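Local atomic coordinates of sporozoite microneme protein essential for cell traversal (Plasmodium berghei, PDB entry 4U5A), a protein that is a microneme protein of the malaria sporozoite, essential for cell traversal, and folds as a four-helix bundle. Residues Asn23-Thr28 / Asn66-Ile71; Cys102-Lys107 / Thr186-Asp191; Arg73-Asn78 / Glu96-Val101; Lys33-Asp38 / Leu118-Ile123. All blocks are in the same frame, centred on the assembly; numbering follows the deposited sequence.

Interaction 1: Asn23-Thr28 / Asn66-Ile71; sequences NDINAT and NIIDGI
The flat group at this contact is the carboxylate of Asp-69, yet the atom of that residue nearest to Ile-25 is not in the carboxylate but one bond earlier: Ile-25 CG2 lies 3.9 Å from Asp-69 CB. The carboxylate is used in another direction, its OD1 hydrogen-bonded to Ser-22 one turn back along the helix that carries Ile-25. Asp-69 therefore works in two ways, with an aliphatic carbon against a methyl group and an oxygen tied to a serine. Ile-25 offers its two branches to two neighbours. CG2 stands anti to the backbone N and serves Asp-69, while CG1, beside that nitrogen (chi1 -70°), carries the other methyl to Ile-68: Ile-25 CD1 lies 4.1 Å from Ile-68 CG2. The two isoleucine side chains cross at about a right angle, methyl against methyl. The backbones of the two helices come closest at Ile-25 and Asp-69, with the CA atoms 6.5 Å apart. This is a buried joint of the four-helix bundle, between helix 10-39 and helix 59-84. Helix 88-126 closes over it through Leu-109 on Ile-25 and Ile-105 on Ile-68, and helix 167-197 adds Ile-189 and Leu-192 against Ile-68.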
loop_
_atom_site.group_PDB
_atom_site.type_symbol
_atom_site.label_atom_id
_atom_site.label_comp_id
_atom_site.label_asym_id
_atom_site.label_seq_id
_atom_site.Cartn_x
_atom_site.Cartn_y
_atom_site.Cartn_z
ATOM N N ASN A 23 8.068 3.020 10.217
ATOM C CA ASN A 23 7.737 4.396 9.843
ATOM C C ASN A 23 7.216 4.497 8.412
ATOM O O ASN A 23 6.164 5.103 8.159
ATOM C CB ASN A 23 8.960 5.301 10.005
ATOM C CG ASN A 23 9.339 5.522 11.454
ATOM O OD1 ASN A 23 8.527 5.330 12.358
ATOM N ND2 ASN A 23 10.585 5.918 11.684
ATOM N N ASP A 24 7.954 3.895 7.480
ATOM C CA ASP A 24 7.559 3.903 6.074
ATOM C C ASP A 24 6.180 3.258 5.877
ATOM O O ASP A 24 5.330 3.787 5.150
ATOM C CB ASP A 24 8.614 3.190 5.223
ATOM C CG ASP A 24 9.985 3.846 5.319
ATOM O OD1 ASP A 24 10.053 5.051 5.646
ATOM O OD2 ASP A 24 10.996 3.157 5.066
ATOM N N ILE A 25 5.965 2.123 6.538
ATOM C CA ILE A 25 4.684 1.424 6.471
ATOM C C ILE A 25 3.539 2.285 7.012
ATOM O O ILE A 25 2.463 2.335 6.415
ATOM C CB ILE A 25 4.734 0.083 7.237
ATOM C CG1 ILE A 25 5.629 -0.913 6.498
ATOM C CG2 ILE A 25 3.345 -0.515 7.380
ATOM C CD1 ILE A 25 5.047 -1.396 5.186
ATOM N N ASN A 26 3.768 2.970 8.131
ATOM C CA ASN A 26 2.736 3.833 8.704
ATOM C C ASN A 26 2.418 4.990 7.757
ATOM O O ASN A 26 1.261 5.404 7.629
ATOM C CB ASN A 26 3.166 4.358 10.067
ATOM N N ALA A 27 3.449 5.504 7.090
ATOM C CA ALA A 27 3.255 6.549 6.091
ATOM C C ALA A 27 2.366 6.055 4.944
ATOM O O ALA A 27 1.421 6.741 4.530
ATOM C CB ALA A 27 4.598 7.030 5.560
ATOM N N THR A 28 2.678 4.867 4.435
ATOM C CA THR A 28 1.856 4.230 3.406
ATOM C C THR A 28 0.406 4.069 3.869
ATOM O O THR A 28 -0.543 4.350 3.120
ATOM C CB THR A 28 2.417 2.850 3.022
ATOM O OG1 THR A 28 3.748 2.996 2.512
ATOM C CG2 THR A 28 1.544 2.190 1.969
ATOM N N ASN A 66 -0.192 -3.862 8.518
ATOM C CA ASN A 66 0.242 -4.180 9.871
ATOM C C ASN A 66 0.898 -5.558 9.907
ATOM O O ASN A 66 1.791 -5.814 10.711
ATOM C CB ASN A 66 -0.938 -4.122 10.843
ATOM C CG ASN A 66 -1.308 -2.697 11.239
ATOM O OD1 ASN A 66 -0.510 -1.769 11.097
ATOM N ND2 ASN A 66 -2.525 -2.524 11.742
ATOM N N ILE A 67 0.459 -6.435 9.008
ATOM C CA ILE A 67 1.041 -7.766 8.870
ATOM C C ILE A 67 2.460 -7.679 8.308
ATOM O O ILE A 67 3.391 -8.271 8.851
ATOM C CB ILE A 67 0.173 -8.657 7.948
ATOM C CG1 ILE A 67 -1.192 -8.925 8.589
ATOM C CG2 ILE A 67 0.878 -9.967 7.631
ATOM C CD1 ILE A 67 -2.101 -9.793 7.750
ATOM N N ILE A 68 2.607 -6.934 7.213
ATOM C CA ILE A 68 3.905 -6.705 6.586
ATOM C C ILE A 68 4.897 -6.097 7.572
ATOM O O ILE A 68 6.041 -6.544 7.685
ATOM C CB ILE A 68 3.773 -5.780 5.360
ATOM C CG1 ILE A 68 2.832 -6.396 4.327
ATOM C CG2 ILE A 68 5.134 -5.493 4.745
ATOM C CD1 ILE A 68 2.601 -5.512 3.123
ATOM N N ASP A 69 4.437 -5.084 8.296
ATOM C CA ASP A 69 5.242 -4.425 9.315
ATOM C C ASP A 69 5.660 -5.412 10.397
ATOM O O ASP A 69 6.827 -5.462 10.779
ATOM C CB ASP A 69 4.457 -3.258 9.925
ATOM C CG ASP A 69 5.294 -2.396 10.859
ATOM O OD1 ASP A 69 6.501 -2.665 11.025
ATOM O OD2 ASP A 69 4.734 -1.434 11.426
ATOM N N GLY A 70 4.713 -6.218 10.867
ATOM C CA GLY A 70 4.997 -7.148 11.944
ATOM C C GLY A 70 5.840 -8.339 11.529
ATOM O O GLY A 70 6.679 -8.805 12.302
ATOM N N ILE A 71 5.634 -8.817 10.304
ATOM C CA ILE A 71 6.397 -9.947 9.784
ATOM C C ILE A 71 7.874 -9.589 9.667
ATOM O O ILE A 71 8.748 -10.387 10.021
ATOM C CB ILE A 71 5.853 -10.429 8.418
ATOM C CG1 ILE A 71 4.564 -11.232 8.617
ATOM C CG2 ILE A 71 6.862 -11.317 7.709
ATOM C CD1 ILE A 71 3.965 -11.762 7.327
#

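Interaction 2: Cys102-Lys107 / Thr186-Asp191; sequences CNFILK and TDLIND
Ile-105 and Leu-188 meet in the core of a four-helix bundle, where helix 88-126 and helix 167-197 run close to antiparallel, at 169° for the short segments. The axes stay 10.9 Å apart at their closest, so long side chains have to bridge the gap. In the buried part the work falls to two methyl groups: Ile-105 CD1 sits 4.2 Å from Leu-188 CD1. Neither residue points its CB straight at the other helix. Ile-105 makes up for this by folding its longer branch, with chi1 -61° and chi2 -62° swinging CD1 round toward the leucine. Ile-68 of helix 59-84 packs on the same isoleucine, and Leu-109 and Lys-108 pack on the leucine, so neighbours crowd both residues in this buried half.

The other half is less buried: Phe-104 and Asp-191 are both partly exposed. Phe-104 reaches across with its ring, CG anti to the backbone N, and presents CE2 to two partners. Leu-188 CD1 lies 4.3 Å from Phe-104 CE2, oblique to the ring, so that one methyl touches both Phe-104 and Ile-105. Asp-191 closes the outer side with its aliphatic carbon, while its carboxylate plane is turned 63° from the ring. Lys-195, one turn further along the same helix, makes a cation-pi contact with Phe-104. At the ring's margin, Asp-191 CB lies near the ring plane, 4.2 Å from Phe-104 CE2, an edge contact.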
loop_
_atom_site.group_PDB
_atom_site.type_symbol
_atom_site.label_atom_id
_atom_site.label_comp_id
_atom_site.label_asym_id
_atom_site.label_seq_id
_atom_site.Cartn_x
_atom_site.Cartn_y
_atom_site.Cartn_z
ATOM N N CYS A 102 13.056 -4.746 2.143
ATOM C CA CYS A 102 12.226 -3.627 2.578
ATOM C C CYS A 102 11.945 -2.659 1.424
ATOM O O CYS A 102 10.796 -2.249 1.203
ATOM C CB CYS A 102 12.898 -2.885 3.734
ATOM S SG CYS A 102 13.043 -3.844 5.257
ATOM N N ASN A 103 12.992 -2.312 0.679
ATOM C CA ASN A 103 12.836 -1.406 -0.453
ATOM C C ASN A 103 11.930 -1.995 -1.528
ATOM O O ASN A 103 11.137 -1.278 -2.140
ATOM C CB ASN A 103 14.196 -1.065 -1.062
ATOM C CG ASN A 103 15.045 -0.203 -0.152
ATOM O OD1 ASN A 103 14.533 0.463 0.749
ATOM N ND2 ASN A 103 16.356 -0.215 -0.379
ATOM N N PHE A 104 12.043 -3.302 -1.743
ATOM C CA PHE A 104 11.170 -4.012 -2.675
ATOM C C PHE A 104 9.708 -3.837 -2.273
ATOM O O PHE A 104 8.865 -3.414 -3.088
ATOM C CB PHE A 104 11.549 -5.493 -2.735
ATOM C CG PHE A 104 10.522 -6.362 -3.401
ATOM C CD1 PHE A 104 10.489 -6.488 -4.781
ATOM C CD2 PHE A 104 9.602 -7.076 -2.644
ATOM C CE1 PHE A 104 9.546 -7.294 -5.398
ATOM C CE2 PHE A 104 8.659 -7.884 -3.251
ATOM C CZ PHE A 104 8.631 -7.994 -4.632
ATOM N N ILE A 105 9.419 -4.152 -1.012
ATOM C CA ILE A 105 8.063 -4.012 -0.490
ATOM C C ILE A 105 7.542 -2.587 -0.684
ATOM O O ILE A 105 6.433 -2.389 -1.194
ATOM C CB ILE A 105 7.984 -4.381 1.008
ATOM C CG1 ILE A 105 8.397 -5.840 1.226
ATOM C CG2 ILE A 105 6.576 -4.170 1.532
ATOM C CD1 ILE A 105 7.498 -6.846 0.521
ATOM N N LEU A 106 8.351 -1.600 -0.307
ATOM C CA LEU A 106 7.927 -0.203 -0.415
ATOM C C LEU A 106 7.661 0.214 -1.863
ATOM O O LEU A 106 6.700 0.942 -2.135
ATOM C CB LEU A 106 8.969 0.717 0.225
ATOM C CG LEU A 106 9.076 0.562 1.748
ATOM C CD1 LEU A 106 10.182 1.420 2.335
ATOM C CD2 LEU A 106 7.745 0.901 2.396
ATOM N N LYS A 107 8.483 -0.268 -2.793
ATOM C CA LYS A 107 8.278 0.046 -4.207
ATOM C C LYS A 107 6.956 -0.531 -4.706
ATOM O O LYS A 107 6.173 0.165 -5.377
ATOM C CB LYS A 107 9.434 -0.477 -5.046
ATOM N N THR A 186 -2.311 -9.170 -0.520
ATOM C CA THR A 186 -2.192 -10.522 0.006
ATOM C C THR A 186 -1.021 -11.272 -0.622
ATOM O O THR A 186 -0.287 -11.985 0.061
ATOM C CB THR A 186 -3.494 -11.311 -0.229
ATOM O OG1 THR A 186 -4.553 -10.705 0.520
ATOM C CG2 THR A 186 -3.347 -12.752 0.216
ATOM N N ASP A 187 -0.846 -11.093 -1.926
ATOM C CA ASP A 187 0.252 -11.724 -2.649
ATOM C C ASP A 187 1.589 -11.061 -2.326
ATOM O O ASP A 187 2.641 -11.696 -2.408
ATOM C CB ASP A 187 -0.019 -11.694 -4.153
ATOM C CG ASP A 187 -1.241 -12.509 -4.537
ATOM O OD1 ASP A 187 -1.737 -13.275 -3.683
ATOM O OD2 ASP A 187 -1.710 -12.379 -5.688
ATOM N N LEU A 188 1.539 -9.786 -1.952
ATOM C CA LEU A 188 2.735 -9.052 -1.557
ATOM C C LEU A 188 3.267 -9.595 -0.240
ATOM O O LEU A 188 4.475 -9.743 -0.054
ATOM C CB LEU A 188 2.430 -7.560 -1.436
ATOM C CG LEU A 188 3.623 -6.606 -1.373
ATOM C CD1 LEU A 188 4.593 -6.883 -2.507
ATOM C CD2 LEU A 188 3.141 -5.167 -1.430
ATOM N N ILE A 189 2.344 -9.901 0.666
ATOM C CA ILE A 189 2.673 -10.540 1.933
ATOM C C ILE A 189 3.313 -11.897 1.655
ATOM O O ILE A 189 4.243 -12.313 2.347
ATOM C CB ILE A 189 1.422 -10.699 2.824
ATOM C CG1 ILE A 189 0.973 -9.337 3.363
ATOM C CG2 ILE A 189 1.675 -11.673 3.970
ATOM C CD1 ILE A 189 -0.299 -9.395 4.191
ATOM N N ASN A 190 2.823 -12.577 0.623
ATOM C CA ASN A 190 3.371 -13.874 0.251
ATOM C C ASN A 190 4.782 -13.727 -0.320
ATOM O O ASN A 190 5.660 -14.540 -0.027
ATOM C CB ASN A 190 2.455 -14.574 -0.755
ATOM C CG ASN A 190 2.883 -16.004 -1.039
ATOM O OD1 ASN A 190 2.802 -16.871 -0.169
ATOM N ND2 ASN A 190 3.330 -16.259 -2.264
ATOM N N ASP A 191 4.999 -12.690 -1.125
ATOM C CA ASP A 191 6.325 -12.415 -1.677
ATOM C C ASP A 191 7.326 -12.078 -0.575
ATOM O O ASP A 191 8.486 -12.485 -0.633
ATOM C CB ASP A 191 6.267 -11.270 -2.695
ATOM C CG ASP A 191 5.526 -11.651 -3.966
ATOM O OD1 ASP A 191 5.455 -12.858 -4.281
ATOM O OD2 ASP A 191 5.022 -10.736 -4.653
#

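Interaction 3: Arg73-Asn78 / Glu96-Val101; sequences RSFIEN and EKIKNV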
loop_
_atom_site.group_PDB
_atom_site.type_symbol
_atom_site.label_atom_id
_atom_site.label_comp_id
_atom_site.label_asym_id
_atom_site.label_seq_id
_atom_site.Cartn_x
_atom_site.Cartn_y
_atom_site.Cartn_z
ATOM N N ARG A 73 9.462 -7.157 11.334
ATOM C CA ARG A 73 9.984 -6.910 12.670
ATOM C C ARG A 73 10.244 -8.223 13.390
ATOM O O ARG A 73 11.239 -8.366 14.097
ATOM C CB ARG A 73 9.015 -6.050 13.484
ATOM C CG ARG A 73 9.571 -5.619 14.834
ATOM C CD ARG A 73 8.692 -4.582 15.520
ATOM N NE ARG A 73 8.766 -3.279 14.865
ATOM C CZ ARG A 73 9.712 -2.375 15.103
ATOM N NH1 ARG A 73 10.678 -2.637 15.974
ATOM N NH2 ARG A 73 9.699 -1.214 14.461
ATOM N N SER A 74 9.359 -9.192 13.183
ATOM C CA SER A 74 9.527 -10.505 13.790
ATOM C C SER A 74 10.735 -11.213 13.196
ATOM O O SER A 74 11.456 -11.917 13.902
ATOM C CB SER A 74 8.269 -11.358 13.602
ATOM O OG SER A 74 7.291 -11.069 14.586
ATOM N N PHE A 75 10.964 -11.014 11.902
ATOM C CA PHE A 75 12.100 -11.645 11.242
ATOM C C PHE A 75 13.429 -11.126 11.773
ATOM O O PHE A 75 14.336 -11.905 12.069
ATOM C CB PHE A 75 12.043 -11.425 9.734
ATOM C CG PHE A 75 13.260 -11.924 9.012
ATOM C CD1 PHE A 75 13.384 -13.264 8.680
ATOM C CD2 PHE A 75 14.294 -11.056 8.686
ATOM C CE1 PHE A 75 14.508 -13.730 8.021
ATOM C CE2 PHE A 75 15.421 -11.513 8.032
ATOM C CZ PHE A 75 15.529 -12.853 7.697
ATOM N N ILE A 76 13.539 -9.806 11.880
ATOM C CA ILE A 76 14.754 -9.160 12.361
ATOM C C ILE A 76 15.086 -9.579 13.798
ATOM O O ILE A 76 16.249 -9.828 14.119
ATOM C CB ILE A 76 14.639 -7.631 12.255
ATOM C CG1 ILE A 76 14.582 -7.224 10.780
ATOM C CG2 ILE A 76 15.809 -6.948 12.943
ATOM C CD1 ILE A 76 14.647 -5.738 10.548
ATOM N N GLU A 77 14.077 -9.661 14.659
ATOM C CA GLU A 77 14.306 -10.049 16.047
ATOM C C GLU A 77 14.876 -11.461 16.134
ATOM O O GLU A 77 15.824 -11.714 16.881
ATOM C CB GLU A 77 13.010 -9.969 16.851
ATOM C CG GLU A 77 12.433 -8.578 16.969
ATOM C CD GLU A 77 13.273 -7.673 17.843
ATOM O OE1 GLU A 77 13.829 -8.166 18.847
ATOM O OE2 GLU A 77 13.364 -6.465 17.533
ATOM N N ASN A 78 14.287 -12.377 15.373
ATOM C CA ASN A 78 14.696 -13.775 15.388
ATOM C C ASN A 78 16.007 -14.000 14.641
ATOM O O ASN A 78 16.573 -15.095 14.681
ATOM C CB ASN A 78 13.595 -14.654 14.799
ATOM C CG ASN A 78 12.374 -14.748 15.705
ATOM O OD1 ASN A 78 12.439 -14.444 16.898
ATOM N ND2 ASN A 78 11.247 -15.158 15.132
ATOM N N GLU A 96 22.313 -5.663 4.354
ATOM C CA GLU A 96 22.050 -5.215 2.989
ATOM C C GLU A 96 20.839 -5.919 2.357
ATOM O O GLU A 96 19.976 -5.271 1.756
ATOM C CB GLU A 96 23.302 -5.450 2.139
ATOM C CG GLU A 96 23.128 -5.267 0.647
ATOM C CD GLU A 96 24.336 -5.751 -0.131
ATOM O OE1 GLU A 96 25.325 -6.175 0.504
ATOM O OE2 GLU A 96 24.294 -5.722 -1.379
ATOM N N LYS A 97 20.766 -7.235 2.526
ATOM C CA LYS A 97 19.666 -8.035 1.985
ATOM C C LYS A 97 18.311 -7.627 2.568
ATOM O O LYS A 97 17.314 -7.505 1.843
ATOM C CB LYS A 97 19.920 -9.522 2.247
ATOM C CG LYS A 97 21.069 -10.105 1.441
ATOM C CD LYS A 97 21.266 -11.576 1.752
ATOM C CE LYS A 97 22.389 -12.175 0.921
ATOM N NZ LYS A 97 22.622 -13.610 1.250
ATOM N N ILE A 98 18.283 -7.420 3.880
ATOM C CA ILE A 98 17.068 -6.993 4.557
ATOM C C ILE A 98 16.632 -5.624 4.036
ATOM O O ILE A 98 15.447 -5.411 3.729
ATOM C CB ILE A 98 17.266 -6.948 6.086
ATOM C CG1 ILE A 98 17.539 -8.356 6.620
ATOM C CG2 ILE A 98 16.045 -6.372 6.771
ATOM C CD1 ILE A 98 17.955 -8.393 8.075
ATOM N N LYS A 99 17.593 -4.711 3.912
ATOM C CA LYS A 99 17.312 -3.397 3.339
ATOM C C LYS A 99 16.703 -3.532 1.941
ATOM O O LYS A 99 15.739 -2.834 1.605
ATOM C CB LYS A 99 18.575 -2.554 3.292
ATOM N N ASN A 100 17.253 -4.443 1.139
ATOM C CA ASN A 100 16.751 -4.664 -0.214
ATOM C C ASN A 100 15.311 -5.170 -0.225
ATOM O O ASN A 100 14.487 -4.700 -1.014
ATOM C CB ASN A 100 17.637 -5.661 -0.968
ATOM C CG ASN A 100 18.991 -5.086 -1.336
ATOM O OD1 ASN A 100 19.189 -3.869 -1.341
ATOM N ND2 ASN A 100 19.934 -5.966 -1.661
ATOM N N VAL A 101 15.010 -6.115 0.663
ATOM C CA VAL A 101 13.658 -6.655 0.776
ATOM C C VAL A 101 12.672 -5.549 1.154
ATOM O O VAL A 101 11.594 -5.419 0.552
ATOM C CB VAL A 101 13.597 -7.803 1.809
ATOM C CG1 VAL A 101 12.162 -8.190 2.103
ATOM C CG2 VAL A 101 14.372 -9.008 1.304
#
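The backbones come nearest at Ile-76 and Ile-98, whose CA atoms are 8.4 Å apart, a spacing that leaves the whole meeting to side chains. Ile-98 is the residue that fills the gap. Its CB points toward the facing helix, and its branches are used separately, each against a different neighbour. The longer branch, CG1 anti to the carbonyl carbon and then extended (chi2 171°), goes to the phenylalanine: Ile-98 CD1 lies 4.0 Å from Phe-75 CE2, near the plane of the ring and so at its edge. Ile-98 CG1 is almost as close to that same Phe-75 CE2, at 4.1 Å, so CE2 rests against the last two carbons of the branch. The short branch goes to the next residue, with Ile-98 CG2 4.1 Å from Ile-76 CD1. The CB of Ile-76 does not aim at the other helix, and its extended CG1-CD1 arm makes the reach. The contact is apolar throughout, and both isoleucines are buried. It joins helix 59-84 to helix 88-126, successive helices of the four-helix bundle, on the stretch leading to the short connection between them. On one flank helix 10-39 packs Phe-14 and Leu-17 onto Ile-76. On the Phe-75 side the C-terminal end of the modelled chain adds to the packing, with Leu-196 of helix 167-197 on the ring and Ile-199, just beyond that helix, on both Phe-75 and Ile-98.

Interaction 4: Lys33-Asp38 / Leu118-Ile123; sequences KDLFLD and LNKSHI
Lys-120 spans this contact with its aliphatic chain, laid against Leu-35 and Asp-38 of the facing helix. Its CB points toward 33-38, and from there CG leaves anti to the backbone N (chi1 154°), carrying the chain across; CB and CG themselves have no partner in that segment within 4.2 Å. CD is the first atom to touch. It lies 3.7 Å from Leu-35 CD2, with the backbone oxygen of Leu-35 a little farther off at 4.1 Å from the same CD. The leucine and lysine side chains pass each other at a slant, a methyl against a methylene. The chain then bends at chi3, and CE comes to Asp-38, 4.0 Å from its CB. A second bend at chi4 (-66°) turns the tip, and NZ ends 5.5 Å from Asp-38 OD2, too far for a salt bridge. Ile-39, the next residue on helix 10-39, also packs on Lys-120.

The backbones are nearest where Leu-35 CA and Lys-120 CA stand 6.8 Å apart. Helix 10-39 thus meets helix 88-126 with one buried leucine inside and the exposed Asp-38 at the margin. Chemically, the lysine acts here as a hydrocarbon for most of its length. Its ammonium and the aspartate carboxylate have opposite charges, so a mild long-range attraction is likely, but the contact as modelled rests on carbon against carbon.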
loop_
_atom_site.group_PDB
_atom_site.type_symbol
_atom_site.label_atom_id
_atom_site.label_comp_id
_atom_site.label_asym_id
_atom_site.label_seq_id
_atom_site.Cartn_x
_atom_site.Cartn_y
_atom_site.Cartn_z
ATOM N N LYS A 33 -5.285 5.560 3.680
ATOM C CA LYS A 33 -6.394 6.100 4.453
ATOM C C LYS A 33 -6.875 7.392 3.808
ATOM O O LYS A 33 -8.071 7.624 3.718
ATOM C CB LYS A 33 -6.003 6.341 5.912
ATOM C CG LYS A 33 -7.190 6.710 6.789
ATOM C CD LYS A 33 -8.273 5.637 6.731
ATOM C CE LYS A 33 -9.469 5.994 7.606
ATOM N NZ LYS A 33 -9.086 6.267 9.019
ATOM N N ASP A 34 -5.934 8.227 3.364
ATOM C CA ASP A 34 -6.268 9.455 2.643
ATOM C C ASP A 34 -7.029 9.160 1.356
ATOM O O ASP A 34 -7.921 9.916 0.978
ATOM C CB ASP A 34 -5.011 10.264 2.320
ATOM C CG ASP A 34 -4.460 10.992 3.524
ATOM O OD1 ASP A 34 -5.178 11.078 4.544
ATOM O OD2 ASP A 34 -3.311 11.481 3.448
ATOM N N LEU A 35 -6.675 8.066 0.683
ATOM C CA LEU A 35 -7.433 7.645 -0.493
ATOM C C LEU A 35 -8.891 7.448 -0.106
ATOM O O LEU A 35 -9.798 8.068 -0.682
ATOM C CB LEU A 35 -6.874 6.349 -1.086
ATOM C CG LEU A 35 -5.571 6.399 -1.885
ATOM C CD1 LEU A 35 -5.239 5.021 -2.440
ATOM C CD2 LEU A 35 -5.659 7.420 -3.005
ATOM N N PHE A 36 -9.110 6.599 0.896
ATOM C CA PHE A 36 -10.470 6.305 1.337
ATOM C C PHE A 36 -11.233 7.540 1.838
ATOM O O PHE A 36 -12.413 7.695 1.546
ATOM C CB PHE A 36 -10.445 5.231 2.424
ATOM C CG PHE A 36 -10.417 3.832 1.882
ATOM C CD1 PHE A 36 -11.591 3.193 1.520
ATOM C CD2 PHE A 36 -9.215 3.157 1.730
ATOM C CE1 PHE A 36 -11.572 1.906 1.019
ATOM C CE2 PHE A 36 -9.186 1.867 1.229
ATOM C CZ PHE A 36 -10.367 1.241 0.872
ATOM N N LEU A 37 -10.557 8.423 2.567
ATOM C CA LEU A 37 -11.185 9.639 3.081
ATOM C C LEU A 37 -11.588 10.568 1.944
ATOM O O LEU A 37 -12.667 11.163 1.970
ATOM C CB LEU A 37 -10.245 10.366 4.047
ATOM C CG LEU A 37 -9.935 9.664 5.373
ATOM C CD1 LEU A 37 -9.066 10.537 6.260
ATOM C CD2 LEU A 37 -11.212 9.270 6.097
ATOM N N ASP A 38 -10.709 10.705 0.955
ATOM C CA ASP A 38 -10.987 11.541 -0.204
ATOM C C ASP A 38 -12.162 10.978 -0.996
ATOM O O ASP A 38 -12.944 11.730 -1.579
ATOM C CB ASP A 38 -9.751 11.661 -1.100
ATOM C CG ASP A 38 -8.648 12.481 -0.462
ATOM O OD1 ASP A 38 -8.951 13.273 0.456
ATOM O OD2 ASP A 38 -7.479 12.326 -0.874
ATOM N N LEU A 118 -5.578 6.331 -9.354
ATOM C CA LEU A 118 -6.391 6.374 -10.565
ATOM C C LEU A 118 -7.754 5.704 -10.331
ATOM O O LEU A 118 -8.785 6.189 -10.817
ATOM C CB LEU A 118 -5.654 5.728 -11.740
ATOM C CG LEU A 118 -6.370 5.798 -13.093
ATOM C CD1 LEU A 118 -6.615 7.245 -13.475
ATOM C CD2 LEU A 118 -5.561 5.106 -14.182
ATOM N N ASN A 119 -7.758 4.604 -9.577
ATOM C CA ASN A 119 -9.010 3.939 -9.196
ATOM C C ASN A 119 -9.940 4.844 -8.372
ATOM O O ASN A 119 -11.158 4.858 -8.580
ATOM C CB ASN A 119 -8.715 2.654 -8.411
ATOM C CG ASN A 119 -8.344 1.476 -9.309
ATOM O OD1 ASN A 119 -8.737 1.410 -10.475
ATOM N ND2 ASN A 119 -7.587 0.533 -8.756
ATOM N N LYS A 120 -9.354 5.592 -7.438
ATOM C CA LYS A 120 -10.084 6.563 -6.622
ATOM C C LYS A 120 -10.728 7.638 -7.484
ATOM O O LYS A 120 -11.921 7.932 -7.337
ATOM C CB LYS A 120 -9.150 7.214 -5.598
ATOM C CG LYS A 120 -9.588 8.607 -5.153
ATOM C CD LYS A 120 -8.502 9.308 -4.350
ATOM C CE LYS A 120 -8.338 10.757 -4.784
ATOM N NZ LYS A 120 -7.833 10.829 -6.185
ATOM N N SER A 121 -9.931 8.227 -8.375
ATOM C CA SER A 121 -10.440 9.245 -9.290
ATOM C C SER A 121 -11.597 8.693 -10.117
ATOM O O SER A 121 -12.625 9.355 -10.294
ATOM C CB SER A 121 -9.327 9.759 -10.207
ATOM O OG SER A 121 -8.343 10.473 -9.476
ATOM N N HIS A 122 -11.418 7.472 -10.612
ATOM C CA HIS A 122 -12.443 6.795 -11.398
ATOM C C HIS A 122 -13.747 6.648 -10.605
ATOM O O HIS A 122 -14.841 6.887 -11.135
ATOM C CB HIS A 122 -11.927 5.426 -11.850
ATOM C CG HIS A 122 -12.741 4.794 -12.933
ATOM N ND1 HIS A 122 -13.800 5.433 -13.545
ATOM C CD2 HIS A 122 -12.652 3.575 -13.520
ATOM C CE1 HIS A 122 -14.327 4.637 -14.456
ATOM N NE2 HIS A 122 -13.647 3.502 -14.462
ATOM N N ILE A 123 -13.625 6.262 -9.336
ATOM C CA ILE A 123 -14.793 6.091 -8.475
ATOM C C ILE A 123 -15.506 7.421 -8.224
ATOM O O ILE A 123 -16.732 7.505 -8.343
ATOM C CB ILE A 123 -14.412 5.454 -7.118
ATOM C CG1 ILE A 123 -13.993 3.990 -7.309
ATOM C CG2 ILE A 123 -15.573 5.534 -6.137
ATOM C CD1 ILE A 123 -13.391 3.356 -6.066
#

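All four contacts belong to one helical bundle, strung along its length. Interactions 1 and 2 form its middle, with centres 11 Å apart, and they touch directly: Ile-68 CG2 is 3.8 Å from Ile-105 CG2, and Ile-68 CG1 is 3.6 Å from Ile-189 CG1, so one isoleucine ties three helices together. Interaction 3 adjoins both in sequence, its centre about 13 Å from each of theirs, and lies toward one end. Interaction 4 sits on the other side of the chain's centre, its centre about 32 Å from that of interaction 3. Helix 88-126 runs through interactions 2, 3 and 4, while helix 10-39 links interactions 1 and 4 and helix 59-84 links interactions 1 and 3.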